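PDB 6VTJ: Non-ribosomal peptide synthetase from Methanobrevibacter ruminantium, which probably carries a peptide as a thioester on its phosphopantetheine-bearing carrier domain and releases it reductively through an NAD(P)-dependent reductase domain. Local coordinates for residues V63-D67 with I434-S439; E105-L110 with L304-T308; Q255-V261 with K296-E300; L262-N268 with T281-D287; E276-R280 with R384-C388. All coordinates share one frame; numbering follows the deposited sequence.

Contact 1 of 5, residues V63-D67 with I434-S439; sequences VRYDD and ITADFS
The carboxylate of Asp437 meets Arg64, Tyr65 and Asp66, and most of the polar grip between these segments passes through this residue. Its OD1 accepts the backbone N-H of Asp66 at 2.9 Å (N-H...O 153°), from above the carboxylate plane. Its backbone O takes a weak bond from Arg64 NH1, edge-on in the guanidinium plane. The arginine reaches there because its chain bends at chi3 (77°), so that Ser439 CB sits over one face of the group, 3.5 Å from NH2. Asp66 OD2 comes to 2.5 Å from Asp437 OD2, the carboxylates nearly perpendicular. Water adds links: one molecule joins Val63 O to Phe438 O, another accepts from Tyr65 N and donates to Ile434 O and Phe438 O. The apolar part is a CH-pi contact, Thr435 CA standing 3.8 Å from the centroid of the Tyr65 ring. Asp437, with positive phi, is the C-prime residue of the Schellman motif closing helix 431-435. Bound 4'-phosphopantetheine touches both Tyr65 and Thr435, consistent with a carrier-reductase interface. Helix 65-70 of the carrier packs against the end of helix 431-435, while helix 46-58 touches both, through Ala49 on Tyr65 and Ser50 on Thr435, and Ser46 O accepts from Tyr65 OH.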
# COMPACT_ATOMS: atom_id res chain seq x y z
N VAL A 63 -18.72 -11.19 11.99
CA VAL A 63 -18.28 -10.91 10.63
C VAL A 63 -17.12 -9.94 10.70
O VAL A 63 -16.93 -9.23 11.69
CB VAL A 63 -19.37 -10.30 9.72
CG1 VAL A 63 -20.28 -11.37 9.18
CG2 VAL A 63 -20.16 -9.22 10.45
N ARG A 64 -16.35 -9.90 9.63
CA ARG A 64 -15.34 -8.86 9.48
C ARG A 64 -15.44 -8.29 8.08
O ARG A 64 -16.17 -8.79 7.22
CB ARG A 64 -13.93 -9.40 9.78
CG ARG A 64 -13.48 -10.50 8.84
CD ARG A 64 -12.01 -10.86 9.08
NE ARG A 64 -11.82 -11.68 10.27
CZ ARG A 64 -11.10 -11.32 11.32
NH1 ARG A 64 -10.49 -10.14 11.33
NH2 ARG A 64 -10.98 -12.13 12.36
N TYR A 65 -14.68 -7.21 7.87
CA TYR A 65 -14.78 -6.40 6.66
C TYR A 65 -14.58 -7.22 5.39
O TYR A 65 -15.30 -7.01 4.40
CB TYR A 65 -13.76 -5.27 6.76
CG TYR A 65 -13.91 -4.13 5.79
CD1 TYR A 65 -15.13 -3.48 5.62
CD2 TYR A 65 -12.82 -3.66 5.08
CE1 TYR A 65 -15.24 -2.40 4.73
CE2 TYR A 65 -12.92 -2.59 4.21
CZ TYR A 65 -14.12 -1.97 4.03
OH TYR A 65 -14.19 -0.91 3.15
N ASP A 66 -13.61 -8.14 5.36
CA ASP A 66 -13.36 -8.84 4.09
C ASP A 66 -14.50 -9.79 3.73
O ASP A 66 -14.62 -10.19 2.56
CB ASP A 66 -12.02 -9.59 4.12
CG ASP A 66 -11.99 -10.74 5.13
OD1 ASP A 66 -12.91 -11.60 5.14
OD2 ASP A 66 -11.01 -10.82 5.91
N ASP A 67 -15.33 -10.15 4.72
CA ASP A 67 -16.46 -11.04 4.47
C ASP A 67 -17.40 -10.46 3.42
O ASP A 67 -17.92 -11.20 2.58
CB ASP A 67 -17.22 -11.30 5.77
CG ASP A 67 -16.51 -12.29 6.66
OD1 ASP A 67 -15.75 -13.11 6.12
OD2 ASP A 67 -16.72 -12.25 7.90
N ILE A 434 -12.61 -1.24 11.80
CA ILE A 434 -13.43 -2.15 11.00
C ILE A 434 -12.90 -2.21 9.58
O ILE A 434 -12.79 -3.29 8.99
CB ILE A 434 -14.92 -1.74 11.02
CG1 ILE A 434 -15.57 -2.06 12.37
CG2 ILE A 434 -15.67 -2.47 9.95
CD1 ILE A 434 -15.32 -3.48 12.87
N THR A 435 -12.55 -1.04 8.99
CA THR A 435 -12.11 -1.12 7.60
C THR A 435 -10.71 -1.71 7.50
O THR A 435 -10.27 -2.03 6.39
CB THR A 435 -12.14 0.25 6.89
OG1 THR A 435 -11.30 1.17 7.58
CG2 THR A 435 -13.57 0.81 6.82
N ALA A 436 -10.04 -1.87 8.63
CA ALA A 436 -8.77 -2.57 8.73
C ALA A 436 -8.95 -4.05 9.02
O ALA A 436 -7.99 -4.70 9.46
CB ALA A 436 -7.91 -1.93 9.81
N ASP A 437 -10.16 -4.59 8.81
CA ASP A 437 -10.48 -6.01 8.99
C ASP A 437 -10.38 -6.47 10.44
O ASP A 437 -10.16 -7.66 10.70
CB ASP A 437 -9.59 -6.89 8.09
CG ASP A 437 -10.37 -8.00 7.39
OD1 ASP A 437 -11.62 -8.00 7.41
OD2 ASP A 437 -9.70 -8.87 6.81
N PHE A 438 -10.54 -5.55 11.39
CA PHE A 438 -10.51 -5.91 12.80
C PHE A 438 -11.68 -6.82 13.15
O PHE A 438 -12.76 -6.76 12.54
CB PHE A 438 -10.52 -4.62 13.65
CG PHE A 438 -10.66 -4.83 15.14
CD1 PHE A 438 -11.90 -5.06 15.74
CD2 PHE A 438 -9.55 -4.70 15.97
CE1 PHE A 438 -12.02 -5.23 17.13
CE2 PHE A 438 -9.66 -4.86 17.34
CZ PHE A 438 -10.90 -5.12 17.93
N SER A 439 -11.45 -7.69 14.12
CA SER A 439 -12.49 -8.42 14.81
C SER A 439 -12.05 -8.56 16.26
O SER A 439 -10.88 -8.85 16.52
CB SER A 439 -12.75 -9.80 14.20
OG SER A 439 -13.19 -10.70 15.20
O HOH W 1 -15.52 -7.50 13.09
O HOH W 2 -13.73 -5.98 9.99

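Contact 2 of 5, residues E105-L110 with L304-T308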
# COMPACT_ATOMS: atom_id res chain seq x y z
N GLU A 105 14.79 -20.27 -10.96
CA GLU A 105 15.68 -19.25 -11.52
C GLU A 105 15.61 -17.94 -10.75
O GLU A 105 16.64 -17.28 -10.51
CB GLU A 105 15.33 -19.02 -12.99
CG GLU A 105 15.80 -20.12 -13.92
CD GLU A 105 15.78 -19.68 -15.38
OE1 GLU A 105 14.80 -20.01 -16.09
OE2 GLU A 105 16.75 -19.01 -15.80
N ILE A 106 14.40 -17.52 -10.38
CA ILE A 106 14.24 -16.34 -9.53
C ILE A 106 15.02 -16.51 -8.23
O ILE A 106 15.74 -15.61 -7.81
CB ILE A 106 12.75 -16.07 -9.28
CG1 ILE A 106 12.13 -15.40 -10.50
CG2 ILE A 106 12.56 -15.25 -8.03
CD1 ILE A 106 10.67 -15.11 -10.35
N ASN A 107 14.88 -17.68 -7.58
CA ASN A 107 15.54 -17.91 -6.29
C ASN A 107 17.06 -17.88 -6.44
O ASN A 107 17.77 -17.38 -5.55
CB ASN A 107 15.07 -19.25 -5.71
CG ASN A 107 13.70 -19.15 -5.08
OD1 ASN A 107 13.27 -18.06 -4.71
ND2 ASN A 107 13.00 -20.29 -4.94
N GLU A 108 17.56 -18.40 -7.56
CA GLU A 108 18.99 -18.32 -7.83
C GLU A 108 19.44 -16.86 -7.94
O GLU A 108 20.51 -16.50 -7.43
CB GLU A 108 19.33 -19.09 -9.11
CG GLU A 108 19.86 -20.50 -8.86
N LEU A 109 18.66 -16.03 -8.62
CA LEU A 109 19.02 -14.61 -8.70
C LEU A 109 18.97 -13.97 -7.32
O LEU A 109 19.87 -13.21 -6.94
CB LEU A 109 18.07 -13.87 -9.64
CG LEU A 109 18.30 -13.84 -11.15
CD1 LEU A 109 17.51 -12.68 -11.74
CD2 LEU A 109 19.78 -13.72 -11.50
N LEU A 110 17.92 -14.28 -6.55
CA LEU A 110 17.78 -13.74 -5.21
C LEU A 110 19.01 -14.06 -4.36
O LEU A 110 19.44 -13.23 -3.54
CB LEU A 110 16.50 -14.28 -4.56
CG LEU A 110 15.21 -13.71 -5.15
CD1 LEU A 110 13.93 -14.28 -4.53
CD2 LEU A 110 15.23 -12.17 -5.07
N LEU A 304 11.11 -10.02 -11.50
CA LEU A 304 12.24 -10.94 -11.36
C LEU A 304 12.34 -11.93 -12.53
O LEU A 304 13.45 -12.31 -12.93
CB LEU A 304 12.15 -11.68 -10.02
CG LEU A 304 12.41 -10.81 -8.78
CD1 LEU A 304 11.99 -11.49 -7.47
CD2 LEU A 304 13.87 -10.41 -8.72
N GLN A 305 11.20 -12.36 -13.10
CA GLN A 305 11.23 -13.15 -14.32
C GLN A 305 11.98 -12.42 -15.44
O GLN A 305 12.90 -12.98 -16.07
CB GLN A 305 9.79 -13.45 -14.75
CG GLN A 305 9.66 -14.37 -15.94
CD GLN A 305 8.21 -14.65 -16.26
OE1 GLN A 305 7.47 -15.17 -15.43
NE2 GLN A 305 7.78 -14.27 -17.47
N ALA A 306 11.58 -11.17 -15.73
CA ALA A 306 12.29 -10.38 -16.74
C ALA A 306 13.77 -10.29 -16.41
O ALA A 306 14.62 -10.26 -17.32
CB ALA A 306 11.70 -8.98 -16.85
N ALA A 307 14.11 -10.21 -15.12
CA ALA A 307 15.52 -10.21 -14.73
C ALA A 307 16.20 -11.52 -15.11
O ALA A 307 17.36 -11.52 -15.53
CB ALA A 307 15.67 -9.96 -13.23
N THR A 308 15.50 -12.65 -14.95
CA THR A 308 16.09 -13.93 -15.36
C THR A 308 16.31 -13.97 -16.85
O THR A 308 17.09 -14.79 -17.33
CB THR A 308 15.23 -15.15 -14.98
OG1 THR A 308 14.06 -15.21 -15.82
CG2 THR A 308 14.82 -15.11 -13.53
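Glu105 meets Thr308 through its aliphatic base, CB lying 4.0 Å from Thr308 CG2. That methyl faces helix 104-111 because the threonine's OG1 is turned back between N and C (chi1 72°), where it donates to Gln305 O of its own helix, in the carbonyl plane and on a lone pair. The hydroxyl is thereby satisfied there, and the methyl is what meets Glu105 and Ile106. Next comes Ile106, whose branches spread over Leu304: CD1 approaches Leu304 CB to 3.8 Å, CG2 comes equally near Leu304 CD1, and the side chains cross at about a right angle. The helices do the same, their short segments passing at 9.3 Å with an 85° angle between directions. Helix 291-308 flanks the Rossmann-type sheet of the reductase, with Leu304 and Ala307 also resting on strand 313-322; helix 104-111, which precedes the first strand of that sheet in the chain, packs across the C-terminal end of helix 291-308. One turn after Glu105, Leu109 presses CD1 onto Ala307 CB at 3.6 Å and reaches Thr308 CG2 as well. Leu110 follows, its CD2 4.1 Å from Leu304 CD1, while Leu282 from a loop packs on Ile106, Leu110 and Leu304 alike.

Contact 3 of 5, residues Q255-V261 with K296-E300; sequences QISTISV and KFLAE
Strand 255-258 runs 8.5 Å from the axis of helix 296-300, their directions 139° apart. Lys296 folds back on the strand: its CB and CG lie 3.7 Å from Thr258 CG2, and bends at chi2 and chi3 (-59° and -70°) then carry NZ back to Ile256 O, which it meets at 2.8 Å in the carbonyl plane. A leucine in its place would probably leave Ile256 O without this donor and a bridging water, shared with Gln255 NE2, without its second partner. The same NE2 binds another water, which donates to Ser257 OG and to Lys296 O and so links two strand side chains to the helix backbone; Gln255 OE1 is held by Asn216. One turn along the helix, Glu300 OE2 accepts from Ser257 OG, in a bond whose very short length is doubtful, while its OE1 forms a salt bridge with Arg317. Beyond the strand, Val261 inserts CG1 against Phe297 CB at 4.2 Å. Helix 291-308 links two parallel neighbours, strands 252-258 and 313-322, in a beta-alpha-beta crossover of the Rossmann fold. Tyr292 and Lys296 have the YxxxK spacing of short-chain dehydrogenases/reductases, with Thr258 beside them, consistent with an active-site position.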
# COMPACT_ATOMS: atom_id res chain seq x y z
N GLN A 255 10.70 -1.29 -9.62
CA GLN A 255 9.34 -1.48 -9.16
C GLN A 255 9.25 -1.07 -7.70
O GLN A 255 10.06 -1.54 -6.89
CB GLN A 255 8.92 -2.95 -9.35
CG GLN A 255 7.68 -3.39 -8.54
CD GLN A 255 6.38 -2.80 -9.06
OE1 GLN A 255 6.39 -1.85 -9.84
NE2 GLN A 255 5.26 -3.39 -8.64
N ILE A 256 8.31 -0.20 -7.35
CA ILE A 256 8.03 0.06 -5.95
C ILE A 256 7.03 -0.99 -5.49
O ILE A 256 5.97 -1.16 -6.10
CB ILE A 256 7.47 1.47 -5.72
CG1 ILE A 256 8.37 2.51 -6.41
CG2 ILE A 256 7.25 1.70 -4.23
CD1 ILE A 256 9.88 2.42 -6.01
N SER A 257 7.39 -1.72 -4.43
CA SER A 257 6.57 -2.83 -3.97
C SER A 257 6.18 -2.60 -2.51
O SER A 257 6.28 -1.48 -2.01
CB SER A 257 7.32 -4.15 -4.13
OG SER A 257 6.44 -5.28 -4.02
N THR A 258 5.71 -3.64 -1.84
CA THR A 258 5.29 -3.52 -0.45
C THR A 258 5.97 -4.61 0.36
O THR A 258 6.16 -5.73 -0.11
CB THR A 258 3.74 -3.61 -0.29
OG1 THR A 258 3.41 -3.67 1.10
CG2 THR A 258 3.17 -4.86 -0.98
N ILE A 259 6.37 -4.25 1.59
CA ILE A 259 6.87 -5.24 2.53
C ILE A 259 5.82 -6.29 2.85
O ILE A 259 6.16 -7.38 3.31
CB ILE A 259 7.36 -4.53 3.81
CG1 ILE A 259 8.35 -5.41 4.58
CG2 ILE A 259 6.16 -4.12 4.70
CD1 ILE A 259 9.59 -5.77 3.77
N SER A 260 4.54 -5.99 2.63
CA SER A 260 3.47 -6.91 2.97
C SER A 260 3.46 -8.17 2.12
O SER A 260 2.65 -9.06 2.41
CB SER A 260 2.11 -6.23 2.86
OG SER A 260 2.02 -5.15 3.77
N VAL A 261 4.30 -8.28 1.08
CA VAL A 261 4.32 -9.54 0.34
C VAL A 261 4.88 -10.65 1.21
O VAL A 261 4.52 -11.81 1.03
CB VAL A 261 5.09 -9.46 -1.00
CG1 VAL A 261 4.44 -8.46 -1.94
CG2 VAL A 261 6.56 -9.15 -0.77
N LYS A 296 0.60 -7.20 -5.81
CA LYS A 296 1.99 -6.76 -5.70
C LYS A 296 2.95 -7.94 -5.82
O LYS A 296 4.03 -7.82 -6.44
CB LYS A 296 2.20 -6.01 -4.39
CG LYS A 296 1.40 -4.71 -4.26
CD LYS A 296 1.71 -3.72 -5.37
CE LYS A 296 3.10 -3.13 -5.23
NZ LYS A 296 3.24 -1.97 -6.13
N PHE A 297 2.59 -9.08 -5.23
CA PHE A 297 3.43 -10.27 -5.35
C PHE A 297 3.57 -10.70 -6.81
O PHE A 297 4.68 -11.05 -7.26
CB PHE A 297 2.84 -11.41 -4.52
CG PHE A 297 3.47 -12.75 -4.80
CD1 PHE A 297 2.95 -13.59 -5.80
CD2 PHE A 297 4.57 -13.17 -4.08
CE1 PHE A 297 3.54 -14.82 -6.08
CE2 PHE A 297 5.16 -14.41 -4.34
CZ PHE A 297 4.64 -15.24 -5.35
N LEU A 298 2.46 -10.70 -7.56
CA LEU A 298 2.52 -11.10 -8.97
C LEU A 298 3.37 -10.12 -9.76
O LEU A 298 4.11 -10.51 -10.67
CB LEU A 298 1.10 -11.18 -9.54
CG LEU A 298 0.20 -12.31 -8.98
CD1 LEU A 298 -1.23 -12.21 -9.52
CD2 LEU A 298 0.80 -13.68 -9.29
N ALA A 299 3.30 -8.83 -9.41
CA ALA A 299 4.17 -7.86 -10.06
C ALA A 299 5.65 -8.14 -9.76
O ALA A 299 6.49 -8.10 -10.67
CB ALA A 299 3.77 -6.47 -9.61
N GLU A 300 5.98 -8.45 -8.50
CA GLU A 300 7.36 -8.77 -8.15
C GLU A 300 7.85 -9.95 -8.96
O GLU A 300 8.98 -9.95 -9.46
CB GLU A 300 7.48 -9.06 -6.65
CG GLU A 300 7.54 -7.82 -5.75
CD GLU A 300 8.05 -8.10 -4.33
OE1 GLU A 300 8.70 -9.14 -4.12
OE2 GLU A 300 7.82 -7.26 -3.43
O HOH W 3 2.29 -2.70 -8.90
O HOH W 4 5.40 -5.33 -6.42

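Contact 4 of 5, residues L262-N268 with T281-D287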
# COMPACT_ATOMS: atom_id res chain seq x y z
N LEU A 262 5.76 -10.32 2.18
CA LEU A 262 6.12 -11.26 3.24
C LEU A 262 5.00 -11.23 4.28
O LEU A 262 5.09 -10.62 5.34
CB LEU A 262 7.47 -10.91 3.84
CG LEU A 262 8.53 -10.62 2.79
CD1 LEU A 262 9.85 -10.30 3.45
CD2 LEU A 262 8.70 -11.80 1.81
N SER A 263 3.90 -11.91 3.95
CA SER A 263 2.63 -11.64 4.61
C SER A 263 2.40 -12.44 5.88
O SER A 263 1.61 -12.02 6.71
CB SER A 263 1.48 -11.90 3.65
OG SER A 263 1.52 -13.24 3.17
N SER A 264 3.06 -13.58 6.05
CA SER A 264 2.71 -14.51 7.12
C SER A 264 3.76 -15.61 7.15
O SER A 264 4.58 -15.72 6.24
CB SER A 264 1.34 -15.13 6.90
OG SER A 264 1.42 -16.10 5.85
N TYR A 265 3.69 -16.44 8.19
CA TYR A 265 4.40 -17.71 8.14
C TYR A 265 3.88 -18.54 6.98
O TYR A 265 2.76 -18.33 6.49
CB TYR A 265 4.23 -18.49 9.45
CG TYR A 265 4.95 -17.89 10.63
CD1 TYR A 265 6.34 -17.86 10.69
CD2 TYR A 265 4.24 -17.37 11.71
CE1 TYR A 265 7.00 -17.31 11.78
CE2 TYR A 265 4.89 -16.83 12.79
CZ TYR A 265 6.27 -16.80 12.82
OH TYR A 265 6.91 -16.26 13.91
N SER A 266 4.71 -19.48 6.53
CA SER A 266 4.31 -20.39 5.46
C SER A 266 3.04 -21.14 5.84
O SER A 266 2.89 -21.59 6.98
CB SER A 266 5.43 -21.39 5.17
OG SER A 266 5.08 -22.28 4.12
N LEU A 267 2.11 -21.25 4.88
CA LEU A 267 0.95 -22.12 5.05
C LEU A 267 1.31 -23.58 4.88
O LEU A 267 0.46 -24.45 5.11
CB LEU A 267 -0.15 -21.73 4.05
CG LEU A 267 -0.66 -20.29 4.10
CD1 LEU A 267 -1.66 -19.99 2.99
CD2 LEU A 267 -1.28 -20.01 5.45
N ASN A 268 2.56 -23.89 4.50
CA ASN A 268 3.02 -25.24 4.24
C ASN A 268 4.45 -25.38 4.77
O ASN A 268 5.41 -25.57 4.02
CB ASN A 268 2.94 -25.58 2.75
CG ASN A 268 3.30 -27.03 2.47
OD1 ASN A 268 3.40 -27.85 3.39
ND2 ASN A 268 3.50 -27.35 1.19
N THR A 281 14.02 -13.25 -0.22
CA THR A 281 12.82 -14.07 -0.15
C THR A 281 11.76 -13.54 -1.11
O THR A 281 11.45 -12.35 -1.11
CB THR A 281 12.26 -14.07 1.28
OG1 THR A 281 13.30 -14.40 2.22
CG2 THR A 281 11.14 -15.07 1.40
N LEU A 282 11.18 -14.44 -1.91
CA LEU A 282 9.97 -14.10 -2.63
C LEU A 282 8.83 -15.01 -2.19
O LEU A 282 7.98 -14.59 -1.40
CB LEU A 282 10.16 -14.17 -4.15
CG LEU A 282 8.94 -13.94 -5.05
CD1 LEU A 282 8.32 -12.61 -4.83
CD2 LEU A 282 9.37 -14.05 -6.49
N TYR A 283 8.81 -16.25 -2.68
CA TYR A 283 7.69 -17.15 -2.47
C TYR A 283 8.04 -18.27 -1.51
O TYR A 283 9.03 -18.98 -1.72
CB TYR A 283 7.24 -17.74 -3.80
CG TYR A 283 6.01 -18.59 -3.66
CD1 TYR A 283 4.83 -18.04 -3.19
CD2 TYR A 283 6.02 -19.95 -3.97
CE1 TYR A 283 3.68 -18.79 -3.05
CE2 TYR A 283 4.86 -20.73 -3.84
CZ TYR A 283 3.69 -20.13 -3.38
OH TYR A 283 2.52 -20.85 -3.22
N TYR A 284 7.20 -18.46 -0.50
CA TYR A 284 7.32 -19.61 0.40
C TYR A 284 5.94 -20.10 0.85
O TYR A 284 5.78 -20.54 2.00
CB TYR A 284 8.21 -19.25 1.61
CG TYR A 284 7.74 -18.04 2.38
CD1 TYR A 284 7.96 -16.75 1.90
CD2 TYR A 284 7.05 -18.18 3.58
CE1 TYR A 284 7.51 -15.63 2.60
CE2 TYR A 284 6.61 -17.08 4.28
CZ TYR A 284 6.84 -15.81 3.79
OH TYR A 284 6.38 -14.71 4.49
N GLU A 285 4.93 -19.99 -0.02
CA GLU A 285 3.54 -20.34 0.30
C GLU A 285 3.01 -19.59 1.52
O GLU A 285 2.35 -20.16 2.40
CB GLU A 285 3.38 -21.85 0.47
CG GLU A 285 3.05 -22.51 -0.85
CD GLU A 285 3.00 -24.02 -0.80
OE1 GLU A 285 2.14 -24.56 -0.06
OE2 GLU A 285 3.82 -24.66 -1.51
N GLN A 286 3.29 -18.29 1.55
CA GLN A 286 2.68 -17.39 2.52
C GLN A 286 1.24 -17.09 2.11
O GLN A 286 0.81 -17.39 0.99
CB GLN A 286 3.49 -16.08 2.63
CG GLN A 286 3.51 -15.23 1.35
CD GLN A 286 4.71 -15.52 0.42
OE1 GLN A 286 5.03 -16.68 0.15
NE2 GLN A 286 5.38 -14.47 -0.07
N ASP A 287 0.50 -16.50 3.03
CA ASP A 287 -0.90 -16.14 2.79
C ASP A 287 -0.98 -15.00 1.78
O ASP A 287 -0.57 -13.87 2.07
CB ASP A 287 -1.56 -15.78 4.12
CG ASP A 287 -2.99 -15.28 3.97
OD1 ASP A 287 -3.67 -15.58 2.97
OD2 ASP A 287 -3.44 -14.57 4.89
O HOH W 5 -1.78 -11.88 6.18
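Ser266 and Glu285 meet where the long loop between strand 252-258 and helix 291-308 doubles back on itself, an excursion within the Rossmann-type reductase fold. Leu267 N donates to Glu285 O at 2.7 Å, nearly straight at 167°. Beside it Ser266 OG, set anti to its own N (chi1 -179°), donates to Tyr284 O at 2.8 Å, almost along the C=O axis, and accepts from Asn268 N, which makes an ST turn. The Tyr284 ring presents its edge to residues 262-268: Ser266 N lies in its plane, Leu262 CD2 is 4.1 Å from CE1, and OH donates to Ser264 O at 2.7 Å, tilted 19° from the carbonyl plane. A phenylalanine here would probably keep the edge packing but leave Ser264 O without this donor and the ring with no hydrogen bond to that segment. Gln286 bends at chi2 to lay OE1 over one face of the ring, where it accepts from Tyr284 N, while NE2 donates to Leu282 O and Val261 O, gripping the amide through oxygen and nitrogen. Ser263 OG reaches Asp287 O in a bond so short that its length is doubtful. Ser264 OG donates to Tyr265 O and accepts from Asp287 N at 3.0 Å.

Contact 5 of 5, residues E276-R280 with R384-C388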
# COMPACT_ATOMS: atom_id res chain seq x y z
N GLU A 276 13.57 -17.91 6.06
CA GLU A 276 13.90 -16.55 6.45
C GLU A 276 13.01 -15.59 5.66
O GLU A 276 12.47 -15.93 4.61
CB GLU A 276 15.37 -16.23 6.18
CG GLU A 276 16.31 -16.80 7.22
CD GLU A 276 17.63 -17.24 6.62
OE1 GLU A 276 17.64 -18.21 5.82
OE2 GLU A 276 18.67 -16.62 6.95
N TYR A 277 12.88 -14.38 6.19
CA TYR A 277 11.98 -13.39 5.61
C TYR A 277 12.79 -12.11 5.43
O TYR A 277 12.72 -11.18 6.25
CB TYR A 277 10.76 -13.21 6.49
CG TYR A 277 10.31 -14.51 7.12
CD1 TYR A 277 9.55 -15.42 6.40
CD2 TYR A 277 10.70 -14.84 8.42
CE1 TYR A 277 9.15 -16.63 6.97
CE2 TYR A 277 10.30 -16.03 9.00
CZ TYR A 277 9.52 -16.92 8.28
OH TYR A 277 9.13 -18.11 8.85
N ASP A 278 13.55 -12.07 4.34
CA ASP A 278 14.49 -10.99 4.10
C ASP A 278 14.48 -10.64 2.62
O ASP A 278 13.61 -11.09 1.86
CB ASP A 278 15.89 -11.38 4.60
CG ASP A 278 16.46 -12.58 3.86
OD1 ASP A 278 15.96 -12.96 2.78
OD2 ASP A 278 17.45 -13.15 4.35
N GLU A 279 15.46 -9.83 2.22
CA GLU A 279 15.62 -9.31 0.86
C GLU A 279 15.99 -10.39 -0.16
O GLU A 279 16.11 -10.08 -1.36
CB GLU A 279 16.68 -8.20 0.87
CG GLU A 279 16.28 -6.94 1.66
CD GLU A 279 16.80 -6.90 3.11
OE1 GLU A 279 17.03 -7.96 3.73
OE2 GLU A 279 16.93 -5.79 3.68
N ARG A 280 16.16 -11.64 0.28
CA ARG A 280 16.39 -12.76 -0.62
C ARG A 280 15.19 -13.70 -0.68
O ARG A 280 15.31 -14.83 -1.17
CB ARG A 280 17.66 -13.51 -0.20
CG ARG A 280 18.93 -12.67 -0.48
CD ARG A 280 20.21 -13.40 -0.05
NE ARG A 280 20.26 -13.55 1.40
CZ ARG A 280 20.74 -12.61 2.22
NH1 ARG A 280 21.23 -11.48 1.73
NH2 ARG A 280 20.73 -12.82 3.53
N ARG A 384 19.16 -6.55 -6.07
CA ARG A 384 17.87 -6.49 -6.75
C ARG A 384 16.68 -6.16 -5.85
O ARG A 384 15.70 -5.61 -6.36
CB ARG A 384 17.60 -7.82 -7.46
CG ARG A 384 18.36 -7.93 -8.79
CD ARG A 384 18.06 -9.26 -9.54
NE ARG A 384 18.92 -9.37 -10.71
CZ ARG A 384 20.08 -10.04 -10.75
NH1 ARG A 384 20.53 -10.69 -9.68
NH2 ARG A 384 20.80 -10.06 -11.86
N VAL A 385 16.73 -6.44 -4.56
CA VAL A 385 15.54 -6.34 -3.72
C VAL A 385 15.90 -5.63 -2.43
O VAL A 385 16.91 -5.96 -1.79
CB VAL A 385 14.93 -7.72 -3.42
CG1 VAL A 385 13.79 -7.58 -2.41
CG2 VAL A 385 14.41 -8.39 -4.70
N PHE A 386 15.09 -4.66 -2.03
CA PHE A 386 15.40 -3.89 -0.84
C PHE A 386 14.16 -3.74 0.03
O PHE A 386 13.02 -3.81 -0.46
CB PHE A 386 15.95 -2.53 -1.20
CG PHE A 386 17.14 -2.59 -2.10
CD1 PHE A 386 18.41 -2.73 -1.57
CD2 PHE A 386 16.99 -2.52 -3.47
CE1 PHE A 386 19.51 -2.79 -2.41
CE2 PHE A 386 18.09 -2.59 -4.31
CZ PHE A 386 19.34 -2.72 -3.78
N HIS A 387 14.40 -3.57 1.33
CA HIS A 387 13.38 -3.31 2.35
C HIS A 387 13.56 -1.88 2.83
O HIS A 387 14.26 -1.61 3.82
CB HIS A 387 13.49 -4.33 3.47
CG HIS A 387 13.09 -5.71 3.04
ND1 HIS A 387 13.17 -6.80 3.87
CD2 HIS A 387 12.58 -6.16 1.87
CE1 HIS A 387 12.74 -7.87 3.23
NE2 HIS A 387 12.38 -7.51 2.01
N CYS A 388 12.93 -0.95 2.12
CA CYS A 388 13.21 0.47 2.29
C CYS A 388 12.15 1.06 3.22
O CYS A 388 11.13 1.60 2.77
CB CYS A 388 13.23 1.15 0.92
SG CYS A 388 13.69 2.90 0.95
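A bend in Glu279 (chi1 -66°, chi2 96°) folds its chain over His387, whose own CG, turned beside its backbone N, directs the imidazole toward the loop. Glu279 CG consequently sits over the middle of the ring, 3.7 Å from its centroid, a CH-pi contact, and the carboxylate beyond stacks nearly flat, its plane 12° from that of the ring. The acid's OE2 is hydrogen-bonded to Thr458. The ring itself is fixed at both nitrogens, ND1 to Glu454 O and NE2 to Arg317 NH1, which is likely to favour the tautomer protonated on ND1. Farther round the ring, CE1 comes 3.3 Å from Asp278 C. Val385 packs CB against Glu279 O, also at 3.3 Å, and Asn113 ND2 bonds to the backbone oxygens of both residues. The loop keeps its curve through an Asx turn, Arg280 N donating to Asp278 OD1 at 2.8 Å. Strand 385-388 runs parallel to strand 313-322 in the reductase's main sheet, so the contact seats a loop from the Rossmann-type region on a strand that extends its sheet.

Contacts 2 to 5 form one connected region of the reductase, whereas contact 1 stands apart, where the carrier meets residues 434-439: its centre is about 36 Å from that of contact 2 and 23 Å from that of contact 3. The phosphopantetheine arm lies between the two regions, about 4 Å from the side chain of Tyr65 and about 8 Å from that of Thr258. Leu282 carries contact 4 into contact 2, its CD2 3.7 Å from Ile106 CG2. Gln286 NE2 ties contact 4 to contact 3 by a probable hydrogen bond to Val261 O. Contact 5 borders all three: Ile259 and Leu262 both pack on His387, and Leu110 on Val385. Contact 1 encloses the others along the chain.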